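Local coordinates for protein pectate lyase (Paenibacillus sp. 0602, PDB 5GT5) that cleaves polygalacturonate and partly methyl-esterified pectin by endo-acting elimination, probably with calcium as cofactor, as a secreted polysaccharide lyase of family 1, at residues Tyr223-Val229 with Ala311-Tyr317; Ile239-Lys244 with Lys318-Thr322. The protein carries 1 engineered substitution. All coordinates share one frame; numbering follows the deposited sequence.

In the fold
Both contacts lie where helices and loops pack beside the parallel beta-helix of the pectate lyases. From the N terminus, the chain leaves strand 184-194 and passes through helix 219-225, which gives contact 1 its first segment, and then helix 233-241, whose end begins contact 2. Only after further beta-helix strands, among them 262-271 and 284-288, does it return by helix 306-314, closing contact 1 at Ala311-Tyr317 and, directly afterwards, contact 2 at Lys318-Thr322. The two closures therefore cross. They also touch: Leu224 and Ile312 of contact 1 both pack on Phe319 of contact 2, joining the outer helices to the region near the probable active site.

Contact 1: Tyr223-Val229 with Ala311-Tyr317; sequences YLRSSAV and AIASKGY
Tyr223 extends its ring away from its own amide nitrogen (chi1 -179°), and the phenol so reaches the last turn of helix 306-314; Tyr317, with CG beside its backbone N and opposite the carbonyl carbon (chi1 -66°), turns a ring edge to Tyr223 CD2. The hydroxyl OH of Tyr223 donates to Ala311 O at 2.8 Å, arriving well above the carbonyl plane. Ser314 OG donates to the same oxygen from the opposite face, so two hydroxyls grip a carbonyl near the helix end. Tyrosine suits this place because its long flat side chain also offers carbon: Tyr317 CE2 lies 3.5 Å from Tyr223 CD2, with the ring planes inclined at 42°, and Lys315 CB makes an off-centre CH-pi contact with the Tyr223 ring. Lys315 CG rests 3.2 Å from Tyr223 OH, while the amine beyond it leads away. On the apolar side of the contact, Ile312 CG1 lies between Leu224 and Val229, 3.8 Å from both Leu224 CD2 and Val229 CG1. Gly316, at positive phi, ends the helix in a Schellman motif. The contact thus joins the ends of helices 219-225 and 306-314, with Ile236 of helix 233-241 packed against Leu224.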
ATOM      1  N   TYR A 223       0.280 -49.946   2.033  1.00 10.20           N
ATOM      2  CA  TYR A 223      -0.090 -50.214   3.408  1.00  8.17           C
ATOM      3  C   TYR A 223      -1.579 -49.950   3.667  1.00  8.70           C
ATOM      4  O   TYR A 223      -2.259 -50.733   4.323  1.00  8.69           O
ATOM      5  CB  TYR A 223       0.770 -49.366   4.335  1.00  8.40           C
ATOM      6  CG  TYR A 223       0.478 -49.607   5.779  1.00  9.29           C
ATOM      7  CD1 TYR A 223       0.870 -50.785   6.400  1.00  8.65           C
ATOM      8  CD2 TYR A 223      -0.227 -48.667   6.535  1.00  8.82           C
ATOM      9  CE1 TYR A 223       0.589 -51.002   7.746  1.00 10.19           C
ATOM     10  CE2 TYR A 223      -0.516 -48.879   7.884  1.00 11.53           C
ATOM     11  CZ  TYR A 223      -0.134 -50.057   8.467  1.00  9.49           C
ATOM     12  OH  TYR A 223      -0.436 -50.264   9.806  1.00 13.17           O
ATOM     13  N   LEU A 224      -2.081 -48.822   3.172  1.00  8.15           N
ATOM     14  CA  LEU A 224      -3.488 -48.489   3.350  1.00  6.49           C
ATOM     15  C   LEU A 224      -4.419 -49.538   2.742  1.00  8.55           C
ATOM     16  O   LEU A 224      -5.486 -49.819   3.298  1.00  8.99           O
ATOM     17  CB  LEU A 224      -3.792 -47.125   2.752  1.00  6.62           C
ATOM     18  CG  LEU A 224      -3.045 -45.951   3.377  1.00  6.04           C
ATOM     19  CD1 LEU A 224      -3.309 -44.708   2.512  1.00 10.63           C
ATOM     20  CD2 LEU A 224      -3.509 -45.748   4.841  1.00  9.17           C
ATOM     21  N   ARG A 225      -4.039 -50.080   1.582  1.00  8.76           N
ATOM     22  CA  ARG A 225      -4.822 -51.132   0.909  1.00  7.08           C
ATOM     23  C   ARG A 225      -4.650 -52.511   1.534  1.00 11.24           C
ATOM     24  O   ARG A 225      -5.453 -53.410   1.284  1.00 11.36           O
ATOM     25  CB  ARG A 225      -4.396 -51.219  -0.559  1.00  7.47           C
ATOM     26  CG  ARG A 225      -4.751 -49.988  -1.401  1.00  8.12           C
ATOM     27  CD  ARG A 225      -6.224 -49.945  -1.808  1.00  9.44           C
ATOM     28  NE  ARG A 225      -6.473 -51.006  -2.812  1.00  8.39           N
ATOM     29  CZ  ARG A 225      -7.125 -52.143  -2.541  1.00 10.94           C
ATOM     30  NH1 ARG A 225      -7.673 -52.369  -1.343  1.00  9.59           N
ATOM     31  NH2 ARG A 225      -7.257 -53.062  -3.499  1.00 11.95           N
ATOM     32  N   SER A 226      -3.591 -52.670   2.325  1.00  9.57           N
ATOM     33  CA  SER A 226      -3.236 -53.975   2.883  1.00 10.22           C
ATOM     34  C   SER A 226      -4.159 -54.385   4.014  1.00 10.02           C
ATOM     35  O   SER A 226      -4.976 -53.611   4.511  1.00  9.97           O
ATOM     36  CB  SER A 226      -1.800 -53.954   3.426  1.00 10.50           C
ATOM     37  OG  SER A 226      -1.756 -53.386   4.730  1.00 10.00           O
ATOM     38  N   SER A 227      -4.043 -55.653   4.415  1.00  9.93           N
ATOM     39  CA  SER A 227      -4.838 -56.162   5.513  1.00  9.50           C
ATOM     40  C   SER A 227      -4.543 -55.512   6.859  1.00  7.67           C
ATOM     41  O   SER A 227      -5.280 -55.736   7.811  1.00  9.96           O
ATOM     42  CB  SER A 227      -4.621 -57.682   5.633  1.00 10.27           C
ATOM     43  OG  SER A 227      -3.279 -57.966   5.985  1.00 13.31           O
ATOM     44  N   ALA A 228      -3.490 -54.692   6.956  1.00  9.62           N
ATOM     45  CA  ALA A 228      -3.268 -53.957   8.195  1.00  9.63           C
ATOM     46  C   ALA A 228      -4.313 -52.858   8.389  1.00  9.18           C
ATOM     47  O   ALA A 228      -4.602 -52.447   9.523  1.00  9.38           O
ATOM     48  CB  ALA A 228      -1.858 -53.345   8.205  1.00 12.79           C
ATOM     49  N   VAL A 229      -4.851 -52.356   7.272  1.00  7.99           N
ATOM     50  CA  VAL A 229      -5.791 -51.255   7.320  1.00 10.27           C
ATOM     51  C   VAL A 229      -7.116 -51.587   6.645  1.00  7.75           C
ATOM     52  O   VAL A 229      -8.168 -51.354   7.230  1.00  9.59           O
ATOM     53  CB  VAL A 229      -5.182 -49.967   6.702  1.00  7.84           C
ATOM     54  CG1 VAL A 229      -6.161 -48.796   6.756  1.00  9.00           C
ATOM     55  CG2 VAL A 229      -3.902 -49.605   7.420  1.00  9.79           C
ATOM     56  N   ALA A 311      -4.481 -48.141  13.113  1.00  8.00           N
ATOM     57  CA  ALA A 311      -3.514 -48.842  12.286  1.00  7.30           C
ATOM     58  C   ALA A 311      -2.742 -47.884  11.347  1.00  7.99           C
ATOM     59  O   ALA A 311      -1.533 -48.039  11.150  1.00 11.15           O
ATOM     60  CB  ALA A 311      -4.193 -49.942  11.503  1.00  8.46           C
ATOM     61  N   ILE A 312      -3.424 -46.863  10.818  1.00  7.22           N
ATOM     62  CA  ILE A 312      -2.759 -45.873   9.959  1.00  7.07           C
ATOM     63  C   ILE A 312      -1.699 -45.084  10.745  1.00 10.30           C
ATOM     64  O   ILE A 312      -0.536 -45.004  10.331  1.00  9.17           O
ATOM     65  CB  ILE A 312      -3.810 -44.931   9.369  1.00  8.53           C
ATOM     66  CG1 ILE A 312      -4.714 -45.706   8.395  1.00  9.41           C
ATOM     67  CG2 ILE A 312      -3.161 -43.724   8.680  1.00  8.77           C
ATOM     68  CD1 ILE A 312      -5.950 -44.905   7.931  1.00  7.83           C
ATOM     69  N   ALA A 313      -2.106 -44.588  11.904  1.00  9.61           N
ATOM     70  CA  ALA A 313      -1.220 -43.773  12.724  1.00 11.19           C
ATOM     71  C   ALA A 313      -0.086 -44.597  13.316  1.00  9.21           C
ATOM     72  O   ALA A 313       1.019 -44.094  13.502  1.00  9.62           O
ATOM     73  CB  ALA A 313      -1.997 -43.069  13.800  1.00 11.68           C
ATOM     74  N   SER A 314      -0.325 -45.872  13.577  1.00 10.64           N
ATOM     75  CA  SER A 314       0.712 -46.694  14.225  1.00 11.98           C
ATOM     76  C   SER A 314       1.945 -46.861  13.342  1.00  9.48           C
ATOM     77  O   SER A 314       3.051 -47.150  13.815  1.00 10.94           O
ATOM     78  CB  SER A 314       0.163 -48.081  14.549  1.00 12.77           C
ATOM     79  OG  SER A 314       0.102 -48.876  13.373  1.00 18.18           O
ATOM     80  N   LYS A 315       1.764 -46.714  12.037  1.00  9.85           N
ATOM     81  CA  LYS A 315       2.890 -46.813  11.122  1.00 12.15           C
ATOM     82  C   LYS A 315       3.484 -45.448  10.753  1.00 10.71           C
ATOM     83  O   LYS A 315       4.390 -45.347   9.905  1.00 17.39           O
ATOM     84  CB  LYS A 315       2.503 -47.591   9.856  1.00 14.59           C
ATOM     85  CG  LYS A 315       2.541 -49.073  10.037  1.00 21.43           C
ATOM     86  CD  LYS A 315       3.948 -49.596  10.261  1.00 20.78           C
ATOM     87  CE  LYS A 315       3.932 -51.125  10.344  1.00 27.86           C
ATOM     88  NZ  LYS A 315       5.254 -51.694   9.983  1.00 28.65           N
ATOM     89  N   GLY A 316       2.971 -44.391  11.378  1.00  8.81           N
ATOM     90  CA  GLY A 316       3.487 -43.055  11.157  1.00 12.08           C
ATOM     91  C   GLY A 316       2.909 -42.337   9.957  1.00 13.75           C
ATOM     92  O   GLY A 316       3.456 -41.323   9.520  1.00 12.94           O
ATOM     93  N   TYR A 317       1.807 -42.845   9.428  1.00 11.48           N
ATOM     94  CA  TYR A 317       1.168 -42.202   8.272  1.00  8.41           C
ATOM     95  C   TYR A 317       0.085 -41.235   8.717  1.00 10.19           C
ATOM     96  O   TYR A 317      -0.598 -41.460   9.720  1.00 10.69           O
ATOM     97  CB  TYR A 317       0.551 -43.244   7.362  1.00  6.19           C
ATOM     98  CG  TYR A 317       1.552 -44.144   6.699  1.00  6.61           C
ATOM     99  CD1 TYR A 317       2.577 -43.616   5.913  1.00 10.59           C
ATOM    100  CD2 TYR A 317       1.474 -45.539   6.827  1.00  9.47           C
ATOM    101  CE1 TYR A 317       3.510 -44.442   5.288  1.00  9.99           C
ATOM    102  CE2 TYR A 317       2.404 -46.370   6.208  1.00 13.08           C
ATOM    103  CZ  TYR A 317       3.408 -45.824   5.427  1.00 11.32           C
ATOM    104  OH  TYR A 317       4.333 -46.621   4.788  1.00 14.50           O
TER

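Contact 2: Ile239-Lys244 with Lys318-Thr322; sequences ISGSQK and KFGIT
Ile239 meets Phe319 where the end of helix 233-241 packs against the loop leading to strand 324-329, beside the parallel beta-helix of the pectate lyase fold. The apolar part is a branched aliphatic chain set on an aromatic face: Ile239 CG2 lies over the Phe319 ring, 3.5 Å from CZ. The extended first torsion of Phe319 (chi1 -170°) turns the ring so that one face receives Ile239 CG2; the ring also touches Met220 of helix 219-225. Ile321 reaches in with its CD1 alone, 4.1 Å from Ile239 CG2, and this terminal methyl fits between Ile239 and Ser242, with helix 295-301 flanking it.

Two small serines border these apolar groups. Ser240 OG stands in the plane of the Phe319 ring at its edge while bonded to Ile236 O, and Ser242 OG is hydrogen-bonded to Gln274 NE2.

The polar part centres on Lys244, whose long chain, bent at chi2 and chi3, curls its amine toward the loop. Lys244 NZ bonds to Gln274 OE1, which also accepts from Thr322 N, and weakly to Gly320 O at 3.1 Å. Two waters extend its reach, one to Gly320 N and one to Thr322 OG1. Lys318 approaches tip to tip, its own amine held by Gly144 O; acceptors on both sides would be expected to stabilise the two neighbouring amines. The Lys244 side chain lies about 7 Å from those of Arg276, probably catalytic, and Asp174, a likely calcium ligand. The two lysine nitrogens, Lys244 NZ and Lys318 NZ, stand 4.0 Å apart.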
ATOM      1  N   ILE A 239     -11.548 -40.420   0.319  1.00  6.57           N
ATOM      2  CA  ILE A 239     -10.882 -39.722   1.419  1.00  6.63           C
ATOM      3  C   ILE A 239      -9.890 -38.675   0.864  1.00  7.73           C
ATOM      4  O   ILE A 239      -9.704 -37.589   1.435  1.00  9.11           O
ATOM      5  CB  ILE A 239     -10.205 -40.724   2.397  1.00  7.27           C
ATOM      6  CG1 ILE A 239     -11.277 -41.601   3.078  1.00  7.66           C
ATOM      7  CG2 ILE A 239      -9.288 -39.986   3.384  1.00  6.03           C
ATOM      8  CD1 ILE A 239     -10.762 -42.937   3.542  1.00  9.01           C
ATOM      9  N   SER A 240      -9.276 -38.978  -0.269  1.00  6.39           N
ATOM     10  CA  SER A 240      -8.330 -38.056  -0.912  1.00  6.37           C
ATOM     11  C   SER A 240      -9.036 -36.966  -1.683  1.00  6.88           C
ATOM     12  O   SER A 240      -8.370 -36.052  -2.140  1.00  8.30           O
ATOM     13  CB  SER A 240      -7.419 -38.796  -1.894  1.00  8.63           C
ATOM     14  OG  SER A 240      -6.665 -39.802  -1.257  1.00 10.29           O
ATOM     15  N   GLY A 241     -10.352 -37.040  -1.834  1.00  6.27           N
ATOM     16  CA  GLY A 241     -11.059 -36.062  -2.651  1.00  7.54           C
ATOM     17  C   GLY A 241     -11.073 -34.670  -2.081  1.00  7.62           C
ATOM     18  O   GLY A 241     -10.989 -33.695  -2.833  1.00  7.89           O
ATOM     19  N   SER A 242     -11.211 -34.544  -0.773  1.00  6.63           N
ATOM     20  CA  SER A 242     -11.207 -33.210  -0.156  1.00  6.95           C
ATOM     21  C   SER A 242      -9.828 -32.558  -0.140  1.00  7.66           C
ATOM     22  O   SER A 242      -8.796 -33.229  -0.185  1.00  7.78           O
ATOM     23  CB  SER A 242     -11.790 -33.270   1.262  1.00  7.88           C
ATOM     24  OG  SER A 242     -11.176 -34.271   2.040  1.00  8.65           O
ATOM     25  N   GLN A 243      -9.833 -31.229  -0.146  1.00  5.94           N
ATOM     26  CA  GLN A 243      -8.577 -30.464  -0.183  1.00  6.49           C
ATOM     27  C   GLN A 243      -8.046 -30.285   1.232  1.00  6.39           C
ATOM     28  O   GLN A 243      -8.782 -29.884   2.124  1.00  8.20           O
ATOM     29  CB  GLN A 243      -8.868 -29.102  -0.828  1.00  8.06           C
ATOM     30  CG  GLN A 243      -7.749 -28.066  -0.668  1.00  8.81           C
ATOM     31  CD  GLN A 243      -6.455 -28.486  -1.333  1.00  6.83           C
ATOM     32  OE1 GLN A 243      -6.449 -29.402  -2.181  1.00  5.74           O
ATOM     33  NE2 GLN A 243      -5.358 -27.820  -0.982  1.00  7.56           N
ATOM     34  N   LYS A 244      -6.781 -30.595   1.472  1.00  6.09           N
ATOM     35  CA  LYS A 244      -6.257 -30.586   2.857  1.00  7.78           C
ATOM     36  C   LYS A 244      -6.087 -29.184   3.425  1.00  9.50           C
ATOM     37  O   LYS A 244      -6.383 -28.947   4.589  1.00 10.85           O
ATOM     38  CB  LYS A 244      -4.923 -31.336   2.914  1.00  9.79           C
ATOM     39  CG  LYS A 244      -4.301 -31.501   4.292  1.00 15.64           C
ATOM     40  CD  LYS A 244      -5.167 -32.389   5.159  1.00 22.65           C
ATOM     41  CE  LYS A 244      -5.053 -33.854   4.754  1.00 23.98           C
ATOM     42  NZ  LYS A 244      -5.823 -34.757   5.677  1.00 16.22           N
ATOM     43  N   LYS A 318      -0.065 -40.143   7.975  1.00  8.45           N
ATOM     44  CA  LYS A 318      -1.194 -39.242   8.119  1.00  9.04           C
ATOM     45  C   LYS A 318      -2.133 -39.485   6.946  1.00 11.71           C
ATOM     46  O   LYS A 318      -1.781 -39.227   5.796  1.00  9.73           O
ATOM     47  CB  LYS A 318      -0.721 -37.787   8.112  1.00 14.14           C
ATOM     48  CG  LYS A 318      -1.819 -36.757   8.145  1.00 19.94           C
ATOM     49  CD  LYS A 318      -1.203 -35.349   8.136  1.00 34.08           C
ATOM     50  CE  LYS A 318      -2.163 -34.274   7.597  1.00 44.44           C
ATOM     51  NZ  LYS A 318      -1.904 -33.988   6.117  1.00 24.23           N
ATOM     52  N   PHE A 319      -3.319 -39.989   7.234  1.00  9.21           N
ATOM     53  CA  PHE A 319      -4.344 -40.229   6.219  1.00  7.77           C
ATOM     54  C   PHE A 319      -5.708 -40.203   6.842  1.00  8.87           C
ATOM     55  O   PHE A 319      -6.095 -41.133   7.566  1.00 10.90           O
ATOM     56  CB  PHE A 319      -4.126 -41.553   5.497  1.00  7.43           C
ATOM     57  CG  PHE A 319      -5.007 -41.709   4.291  1.00  6.61           C
ATOM     58  CD1 PHE A 319      -4.757 -40.968   3.140  1.00  7.21           C
ATOM     59  CD2 PHE A 319      -6.121 -42.536   4.320  1.00  7.97           C
ATOM     60  CE1 PHE A 319      -5.591 -41.079   2.028  1.00  8.18           C
ATOM     61  CE2 PHE A 319      -6.959 -42.627   3.234  1.00  8.20           C
ATOM     62  CZ  PHE A 319      -6.679 -41.903   2.073  1.00  8.84           C
ATOM     63  N   GLY A 320      -6.473 -39.166   6.542  1.00  8.90           N
ATOM     64  CA  GLY A 320      -7.768 -38.978   7.159  1.00 10.90           C
ATOM     65  C   GLY A 320      -8.383 -37.636   6.810  1.00  9.86           C
ATOM     66  O   GLY A 320      -7.965 -36.993   5.835  1.00 11.86           O
ATOM     67  N   ILE A 321      -9.372 -37.233   7.595  1.00  9.44           N
ATOM     68  CA  ILE A 321     -10.148 -36.020   7.334  1.00  8.33           C
ATOM     69  C   ILE A 321      -9.981 -35.039   8.482  1.00  6.93           C
ATOM     70  O   ILE A 321     -10.471 -35.269   9.579  1.00 10.91           O
ATOM     71  CB  ILE A 321     -11.623 -36.372   7.151  1.00  7.87           C
ATOM     72  CG1 ILE A 321     -11.805 -37.361   5.998  1.00 10.45           C
ATOM     73  CG2 ILE A 321     -12.484 -35.127   6.933  1.00  8.55           C
ATOM     74  CD1 ILE A 321     -11.452 -36.797   4.638  1.00 10.52           C
ATOM     75  N   THR A 322      -9.269 -33.938   8.236  1.00  6.69           N
ATOM     76  CA  THR A 322      -9.247 -32.832   9.192  1.00  7.30           C
ATOM     77  C   THR A 322     -10.546 -32.092   8.979  1.00  6.48           C
ATOM     78  O   THR A 322     -11.073 -32.064   7.856  1.00  7.42           O
ATOM     79  CB  THR A 322      -8.028 -31.956   8.928  1.00  8.14           C
ATOM     80  OG1 THR A 322      -6.874 -32.762   9.218  1.00 12.48           O
ATOM     81  CG2 THR A 322      -7.999 -30.694   9.809  1.00  8.69           C
TER
HETATM   82  O   HOH W   1      -5.314 -37.302   4.330  1.00 16.59           O
HETATM   83  O   HOH W   2      -6.067 -35.143   8.701  1.00 27.09           O